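Local coordinates for protein transmembrane oligosaccharyl transferase, putative (Archaeoglobus fulgidus, PDB 3VGP) that is a putative transmembrane oligosaccharyl transferase, represented here by its C-terminal globular domain, which includes an AglB core domain, at residues D93-K98 / P106-I111. The protein carries 1 engineered substitution. Sequence-based numbering, arbitrary orientation.
Sequences DEITMK and PAIMRI
The terminal methyl of I108, CD1, reaches from the helix onto the branch point of I95, with I108 CD1 3.7 Å from I95 CB. The same methyl comes 4.0 Å from I95 CG2, so one helix-borne methyl rests where the I95 side chain forks. In I95, CG1 sits between the backbone N and the carbonyl carbon (chi1 63°), which leaves CG2 beside the backbone N and open to I108 CD1. I108 points from the helix toward the loop, and its nearly straight outer torsion (chi2 173°) carries CD1 across to it. A second, looser touch joins the selenium of selenomethionine M97 to the P106 ring, M97 SE lying 4.4 Å from P106 CD. No hydrogen bond links the two segments, and the I95 carbonyl oxygen is buried here without a partner.

Behind this apolar seam, T96, whose CB points away from the helix, fastens the loop to itself. Its OG1 donates to D93 O at 2.8 Å, approaching a lone pair of the D93 carbonyl within its plane, while T96 N donates to the same oxygen. T96 OG1 also accepts from K98 N at 3.2 Å, an ST turn that braces the backbone around M97. The loop is tied to the residues leading into the helix by a salt bridge from E94 to K104 and by a hydrogen bond between the T96 carbonyl oxygen and T103 OG1.

The contact thus packs the 3-10 turn and loop following strand 88-91 against helix 105-111, the next helix in the chain. Helix 58-69 meets both isoleucines, through F69 at I95 and A66 at I108; L133 of helix 132-138 also touches I95, while I124 and F128 of helix 121-129 pack on M97.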
ATOM      1  N   ASP A  93     -10.522   2.956   0.731  1.00 15.08           N
ATOM      2  CA  ASP A  93     -11.592   2.485  -0.147  1.00 17.27           C
ATOM      3  C   ASP A  93     -11.264   2.706  -1.618  1.00 16.11           C
ATOM      4  O   ASP A  93     -11.581   1.864  -2.463  1.00 16.67           O
ATOM      5  CB  ASP A  93     -12.921   3.190   0.161  1.00 19.50           C
ATOM      6  CG  ASP A  93     -13.544   2.737   1.466  1.00 22.76           C
ATOM      7  OD1 ASP A  93     -13.173   1.657   1.971  1.00 23.91           O
ATOM      8  OD2 ASP A  93     -14.431   3.461   1.978  1.00 23.35           O
ATOM      9  N   GLU A  94     -10.620   3.829  -1.918  1.00 18.50           N
ATOM     10  CA  GLU A  94     -10.283   4.178  -3.300  1.00 19.31           C
ATOM     11  C   GLU A  94      -9.509   3.137  -4.106  1.00 20.89           C
ATOM     12  O   GLU A  94      -9.650   3.083  -5.324  1.00 20.01           O
ATOM     13  CB  GLU A  94      -9.519   5.507  -3.349  1.00 22.72           C
ATOM     14  CG  GLU A  94      -8.154   5.475  -2.670  1.00 27.37           C
ATOM     15  CD  GLU A  94      -7.346   6.740  -2.911  1.00 30.66           C
ATOM     16  OE1 GLU A  94      -6.204   6.823  -2.406  1.00 30.08           O
ATOM     17  OE2 GLU A  94      -7.851   7.649  -3.610  1.00 29.24           O
ATOM     18  N   ILE A  95      -8.679   2.321  -3.459  1.00 21.09           N
ATOM     19  CA  ILE A  95      -7.929   1.327  -4.222  1.00 18.89           C
ATOM     20  C   ILE A  95      -8.602  -0.037  -4.261  1.00 19.95           C
ATOM     21  O   ILE A  95      -8.024  -1.016  -4.745  1.00 20.50           O
ATOM     22  CB  ILE A  95      -6.463   1.178  -3.705  1.00 18.03           C
ATOM     23  CG1 ILE A  95      -6.434   0.675  -2.260  1.00 16.92           C
ATOM     24  CG2 ILE A  95      -5.757   2.515  -3.785  1.00 19.66           C
ATOM     25  CD1 ILE A  95      -5.025   0.326  -1.789  1.00 16.08           C
ATOM     26  N   THR A  96      -9.837  -0.098  -3.767  1.00 19.83           N
ATOM     27  CA  THR A  96     -10.595  -1.344  -3.752  1.00 20.47           C
ATOM     28  C   THR A  96     -11.735  -1.257  -4.759  1.00 19.75           C
ATOM     29  O   THR A  96     -11.936  -0.219  -5.393  1.00 21.92           O
ATOM     30  CB  THR A  96     -11.205  -1.615  -2.369  1.00 20.39           C
ATOM     31  OG1 THR A  96     -12.356  -0.781  -2.174  1.00 20.70           O
ATOM     32  CG2 THR A  96     -10.176  -1.319  -1.276  1.00 20.30           C
HETATM   33  N   MSE A  97     -12.482  -2.346  -4.902  1.00 21.18           N
HETATM   34  CA  MSE A  97     -13.595  -2.378  -5.842  1.00 23.17           C
HETATM   35  C   MSE A  97     -14.931  -2.017  -5.203  1.00 24.74           C
HETATM   36  O   MSE A  97     -15.983  -2.467  -5.651  1.00 26.25           O
HETATM   37  CB  MSE A  97     -13.683  -3.753  -6.509  1.00 25.04           C
HETATM   38  CG  MSE A  97     -12.585  -4.006  -7.544  1.00 25.95           C
HETATM   39 SE   MSE A  97     -12.595  -2.737  -9.016  1.00 37.88          SE
HETATM   40  CE  MSE A  97     -14.157  -3.383  -9.946  1.00 31.02           C
ATOM     41  N   LYS A  98     -14.885  -1.195  -4.159  1.00 26.17           N
ATOM     42  CA  LYS A  98     -16.101  -0.764  -3.474  1.00 28.13           C
ATOM     43  C   LYS A  98     -17.034  -0.102  -4.486  1.00 28.75           C
ATOM     44  O   LYS A  98     -18.238  -0.364  -4.508  1.00 29.61           O
ATOM     45  CB  LYS A  98     -15.746   0.222  -2.357  1.00 29.81           C
ATOM     46  CG  LYS A  98     -16.939   0.820  -1.618  1.00 32.98           C
ATOM     47  CD  LYS A  98     -16.469   1.684  -0.450  1.00 34.60           C
ATOM     48  CE  LYS A  98     -17.632   2.333   0.298  1.00 37.15           C
ATOM     49  NZ  LYS A  98     -18.301   3.412  -0.482  1.00 38.60           N
ATOM     50  N   PRO A 106      -8.150  -0.823 -10.998  1.00 17.57           N
ATOM     51  CA  PRO A 106      -7.788  -1.219 -12.363  1.00 18.40           C
ATOM     52  C   PRO A 106      -6.394  -0.689 -12.722  1.00 17.95           C
ATOM     53  O   PRO A 106      -5.622  -1.366 -13.397  1.00 18.80           O
ATOM     54  CB  PRO A 106      -8.893  -0.584 -13.205  1.00 18.79           C
ATOM     55  CG  PRO A 106     -10.087  -0.686 -12.286  1.00 19.65           C
ATOM     56  CD  PRO A 106      -9.494  -0.216 -10.966  1.00 16.86           C
ATOM     57  N   ALA A 107      -6.076   0.520 -12.262  1.00 16.45           N
ATOM     58  CA  ALA A 107      -4.774   1.120 -12.528  1.00 18.05           C
ATOM     59  C   ALA A 107      -3.697   0.284 -11.852  1.00 18.35           C
ATOM     60  O   ALA A 107      -2.640   0.034 -12.423  1.00 19.89           O
ATOM     61  CB  ALA A 107      -4.732   2.561 -12.002  1.00 19.90           C
ATOM     62  N   ILE A 108      -3.974  -0.145 -10.625  1.00 17.66           N
ATOM     63  CA  ILE A 108      -3.033  -0.973  -9.885  1.00 17.18           C
ATOM     64  C   ILE A 108      -2.788  -2.268 -10.658  1.00 18.42           C
ATOM     65  O   ILE A 108      -1.646  -2.698 -10.821  1.00 16.72           O
ATOM     66  CB  ILE A 108      -3.576  -1.294  -8.468  1.00 15.79           C
ATOM     67  CG1 ILE A 108      -3.514  -0.033  -7.598  1.00 16.88           C
ATOM     68  CG2 ILE A 108      -2.784  -2.422  -7.841  1.00 18.87           C
ATOM     69  CD1 ILE A 108      -4.176  -0.179  -6.225  1.00 15.57           C
HETATM   70  N   MSE A 109      -3.862  -2.882 -11.145  1.00 16.91           N
HETATM   71  CA  MSE A 109      -3.742  -4.112 -11.916  1.00 18.78           C
HETATM   72  C   MSE A 109      -2.871  -3.908 -13.156  1.00 18.80           C
HETATM   73  O   MSE A 109      -2.024  -4.749 -13.463  1.00 18.47           O
HETATM   74  CB  MSE A 109      -5.122  -4.622 -12.333  1.00 20.97           C
HETATM   75  CG  MSE A 109      -5.928  -5.221 -11.196  1.00 26.20           C
HETATM   76 SE   MSE A 109      -7.500  -6.128 -11.851  1.00 41.19          SE
HETATM   77  CE  MSE A 109      -6.616  -7.652 -12.644  1.00 33.22           C
ATOM     78  N   ARG A 110      -3.070  -2.798 -13.862  1.00 18.71           N
ATOM     79  CA  ARG A 110      -2.280  -2.513 -15.060  1.00 20.29           C
ATOM     80  C   ARG A 110      -0.793  -2.415 -14.741  1.00 20.42           C
ATOM     81  O   ARG A 110       0.038  -2.992 -15.444  1.00 20.99           O
ATOM     82  CB  ARG A 110      -2.732  -1.207 -15.725  1.00 21.93           C
ATOM     83  CG  ARG A 110      -4.155  -1.227 -16.249  1.00 24.79           C
ATOM     84  CD  ARG A 110      -4.396  -0.119 -17.262  1.00 27.31           C
ATOM     85  NE  ARG A 110      -5.808  -0.018 -17.614  1.00 27.63           N
ATOM     86  CZ  ARG A 110      -6.721   0.577 -16.853  1.00 29.28           C
ATOM     87  NH1 ARG A 110      -6.365   1.131 -15.701  1.00 30.37           N
ATOM     88  NH2 ARG A 110      -7.989   0.613 -17.238  1.00 30.01           N
ATOM     89  N   ILE A 111      -0.461  -1.677 -13.686  1.00 22.18           N
ATOM     90  CA  ILE A 111       0.932  -1.508 -13.282  1.00 22.02           C
ATOM     91  C   ILE A 111       1.546  -2.847 -12.881  1.00 22.32           C
ATOM     92  O   ILE A 111       2.743  -3.075 -13.078  1.00 23.22           O
ATOM     93  CB  ILE A 111       1.050  -0.509 -12.108  1.00 24.30           C
ATOM     94  CG1 ILE A 111       0.607   0.881 -12.569  1.00 27.24           C
ATOM     95  CG2 ILE A 111       2.480  -0.469 -11.588  1.00 23.49           C
ATOM     96  CD1 ILE A 111       1.429   1.449 -13.709  1.00 29.62           C
TER